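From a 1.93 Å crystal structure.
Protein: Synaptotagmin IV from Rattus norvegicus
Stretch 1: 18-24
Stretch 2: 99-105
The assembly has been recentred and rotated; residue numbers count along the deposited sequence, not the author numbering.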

# COMPACT_ATOMS: atom_id res chain seq x y z
N GLU A 18 -9.95 13.60 -10.57
CA GLU A 18 -8.88 13.69 -9.56
C GLU A 18 -8.10 12.39 -9.49
O GLU A 18 -8.63 11.32 -9.79
N LEU A 19 -6.85 12.48 -9.02
CA LEU A 19 -5.94 11.35 -8.99
C LEU A 19 -5.22 11.35 -7.66
O LEU A 19 -4.74 12.41 -7.20
N LEU A 20 -5.25 10.21 -6.99
CA LEU A 20 -4.62 10.08 -5.66
C LEU A 20 -3.29 9.35 -5.85
O LEU A 20 -3.24 8.22 -6.40
N VAL A 21 -2.20 9.99 -5.40
CA VAL A 21 -0.86 9.41 -5.64
C VAL A 21 -0.06 9.54 -4.35
O VAL A 21 -0.37 10.42 -3.53
N SER A 22 0.87 8.62 -4.13
CA SER A 22 1.73 8.71 -2.93
C SER A 22 3.17 8.59 -3.41
O SER A 22 3.45 7.78 -4.32
N LEU A 23 4.09 9.39 -2.85
CA LEU A 23 5.48 9.33 -3.28
C LEU A 23 6.36 9.32 -2.04
O LEU A 23 5.93 9.83 -1.00
N CYS A 24 7.54 8.69 -2.16
CA CYS A 24 8.53 8.62 -1.07
C CYS A 24 9.92 8.73 -1.69
O CYS A 24 10.27 7.93 -2.58
N SER A 99 11.22 15.63 -12.36
CA SER A 99 9.79 15.83 -12.27
C SER A 99 9.09 14.54 -12.68
O SER A 99 9.71 13.71 -13.34
N VAL A 100 7.83 14.38 -12.30
CA VAL A 100 7.05 13.16 -12.56
C VAL A 100 5.75 13.60 -13.24
O VAL A 100 5.12 14.56 -12.79
N GLU A 101 5.40 12.94 -14.32
CA GLU A 101 4.22 13.32 -15.10
C GLU A 101 3.30 12.13 -15.03
O GLU A 101 3.71 11.03 -15.41
N PHE A 102 2.05 12.35 -14.62
CA PHE A 102 1.02 11.30 -14.60
C PHE A 102 -0.01 11.62 -15.69
O PHE A 102 -0.50 12.79 -15.78
N LEU A 103 -0.32 10.62 -16.50
CA LEU A 103 -1.32 10.74 -17.55
C LEU A 103 -2.38 9.67 -17.31
O LEU A 103 -2.06 8.49 -17.25
N VAL A 104 -3.63 10.12 -17.16
CA VAL A 104 -4.77 9.23 -17.11
C VAL A 104 -5.33 9.15 -18.55
O VAL A 104 -5.71 10.19 -19.12
N LEU A 105 -5.34 7.94 -19.10
CA LEU A 105 -5.66 7.66 -20.50
C LEU A 105 -6.80 6.70 -20.55
O LEU A 105 -6.97 5.88 -19.64

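The most distinctive feature of this contact is a methyl group seated over an aromatic face: Val21 CG1 lies 4.0 Å from the centroid of the Phe102 ring (the six atoms CG, CD1, CD2, CE1, CE2 and CZ), and the line joining them is inclined 24° to the ring normal. That geometry meets the description of a CH-pi interaction, and the nearest atom pair, Val21 CG1 to Phe102 CE2 at 3.7 Å, is a normal van der Waals separation. The remaining listed contacts are apolar: two pair aliphatic methyls, and two involve Phe102, one at its CB and one at ring atom CZ.

The backbone explains why side chains alone make the contact. Both stretches are strands, yet their axes come no closer than 9.5 Å, and the CA atoms of Leu19 and Val104 are 8.5 Å apart, while those of Leu23 and Val100 are 10.2 Å apart. These spacings are too wide for main-chain pairing between neighbouring strands, and no hydrogen bond crosses the gap. The N-to-C directions differ by 131°, so the strands run broadly opposed but well short of antiparallel. This is layer-on-layer packing, with the register running in reverse: the beginning of the first stretch lies near the end of the second.

Strand alternation selects the inward set. The CA-to-CB bonds of Leu19, Val21 and Leu23 point toward the second stretch, and those of Val100, Phe102 and Val104 point back toward the first. All six residues are buried in the assembly, and together the two surfaces lose 243 Å² on contact. Phe102 contributes the largest covered area, 73 Å², consistent with its contacts to all three inward residues of the facing strand.

The rotamers show how the ring is accommodated. Phe102 adopts chi1 m (-61°) with chi2 at 88°, and Val21, also m at -66°, places CG1 over one ring face. Leu19 is t at chi1 and p at chi2; its CD2 comes within 3.8 Å of Phe102 CB, while its CD1 lies 4.1 Å from CG2 of Val104, a t rotamer. Leu19 thus spans two successive inward residues, with CD2 touching both, since it also lies 4.3 Å from Val104 CG2. Leu23, m at chi1 and p at chi2 (84°), also spans two neighbours, but more loosely: its CD1 is 4.4 Å from Phe102 CZ, and its CD2 is 4.3 Å from CG2 of Val100, another t rotamer. The leucine methyls near Phe102 approach the ring obliquely, in contrast to the face-on position of Val21 CG1.

Polar groups take no part. Glu18 and Ser22 direct their CA-to-CB bonds away from the second stretch, and the side chains of Ser99 and Glu101 stay more than 9 Å from the first. Both carboxylate oxygens of Glu18 and of Glu101, together with Ser22 OG, are hydrogen-bonded elsewhere in the structure. With no polar pair across the gap, the evidence describes a contact built from apolar side chains.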

# COMPACT_ATOMS: atom_id res chain seq x y z
CB GLU A 18 -9.47 13.88 -8.17
CG GLU A 18 -10.14 15.20 -7.88
CD GLU A 18 -10.79 15.18 -6.51
OE1 GLU A 18 -10.06 15.19 -5.51
OE2 GLU A 18 -12.01 15.14 -6.45
CB LEU A 19 -4.90 11.42 -10.12
CG LEU A 19 -3.96 10.20 -10.23
CD1 LEU A 19 -4.75 8.97 -10.69
CD2 LEU A 19 -2.76 10.46 -11.20
CB LEU A 20 -5.56 9.26 -4.75
CG LEU A 20 -5.02 8.93 -3.36
CD1 LEU A 20 -4.80 10.20 -2.51
CD2 LEU A 20 -6.04 7.95 -2.66
CB VAL A 21 -0.09 10.04 -6.83
CG1 VAL A 21 -0.80 9.75 -8.19
CG2 VAL A 21 0.19 11.56 -6.61
CB SER A 22 1.40 7.57 -1.94
OG SER A 22 2.18 7.68 -0.77
CB LEU A 23 5.85 10.54 -4.16
CG LEU A 23 5.31 10.56 -5.63
CD1 LEU A 23 3.93 11.10 -5.67
CD2 LEU A 23 6.24 11.41 -6.53
CB CYS A 24 8.43 7.28 -0.32
SG CYS A 24 9.63 7.14 0.98
CB SER A 99 9.37 17.00 -13.13
OG SER A 99 9.68 16.73 -14.48
CB VAL A 100 6.71 12.38 -11.26
CG1 VAL A 100 5.93 11.06 -11.56
CG2 VAL A 100 8.01 12.06 -10.43
CB GLU A 101 4.63 13.58 -16.55
CG GLU A 101 3.49 13.96 -17.51
CD GLU A 101 3.99 14.06 -18.98
OE1 GLU A 101 4.73 13.15 -19.43
OE2 GLU A 101 3.65 15.03 -19.69
CB PHE A 102 0.27 11.29 -13.26
CG PHE A 102 1.14 11.02 -12.08
CD1 PHE A 102 1.80 12.08 -11.42
CD2 PHE A 102 1.28 9.71 -11.59
CE1 PHE A 102 2.61 11.83 -10.33
CE2 PHE A 102 2.09 9.46 -10.47
CZ PHE A 102 2.74 10.50 -9.84
CB LEU A 103 -0.66 10.52 -18.94
CG LEU A 103 0.55 11.48 -19.10
CD1 LEU A 103 1.63 10.82 -19.84
CD2 LEU A 103 0.12 12.80 -19.67
CB VAL A 104 -5.85 9.74 -16.11
CG1 VAL A 104 -7.01 8.71 -16.06
CG2 VAL A 104 -5.23 10.01 -14.66
CB LEU A 105 -4.44 7.03 -21.19
CG LEU A 105 -3.23 7.99 -21.26
CD1 LEU A 105 -1.97 7.38 -20.68
CD2 LEU A 105 -3.09 8.28 -22.75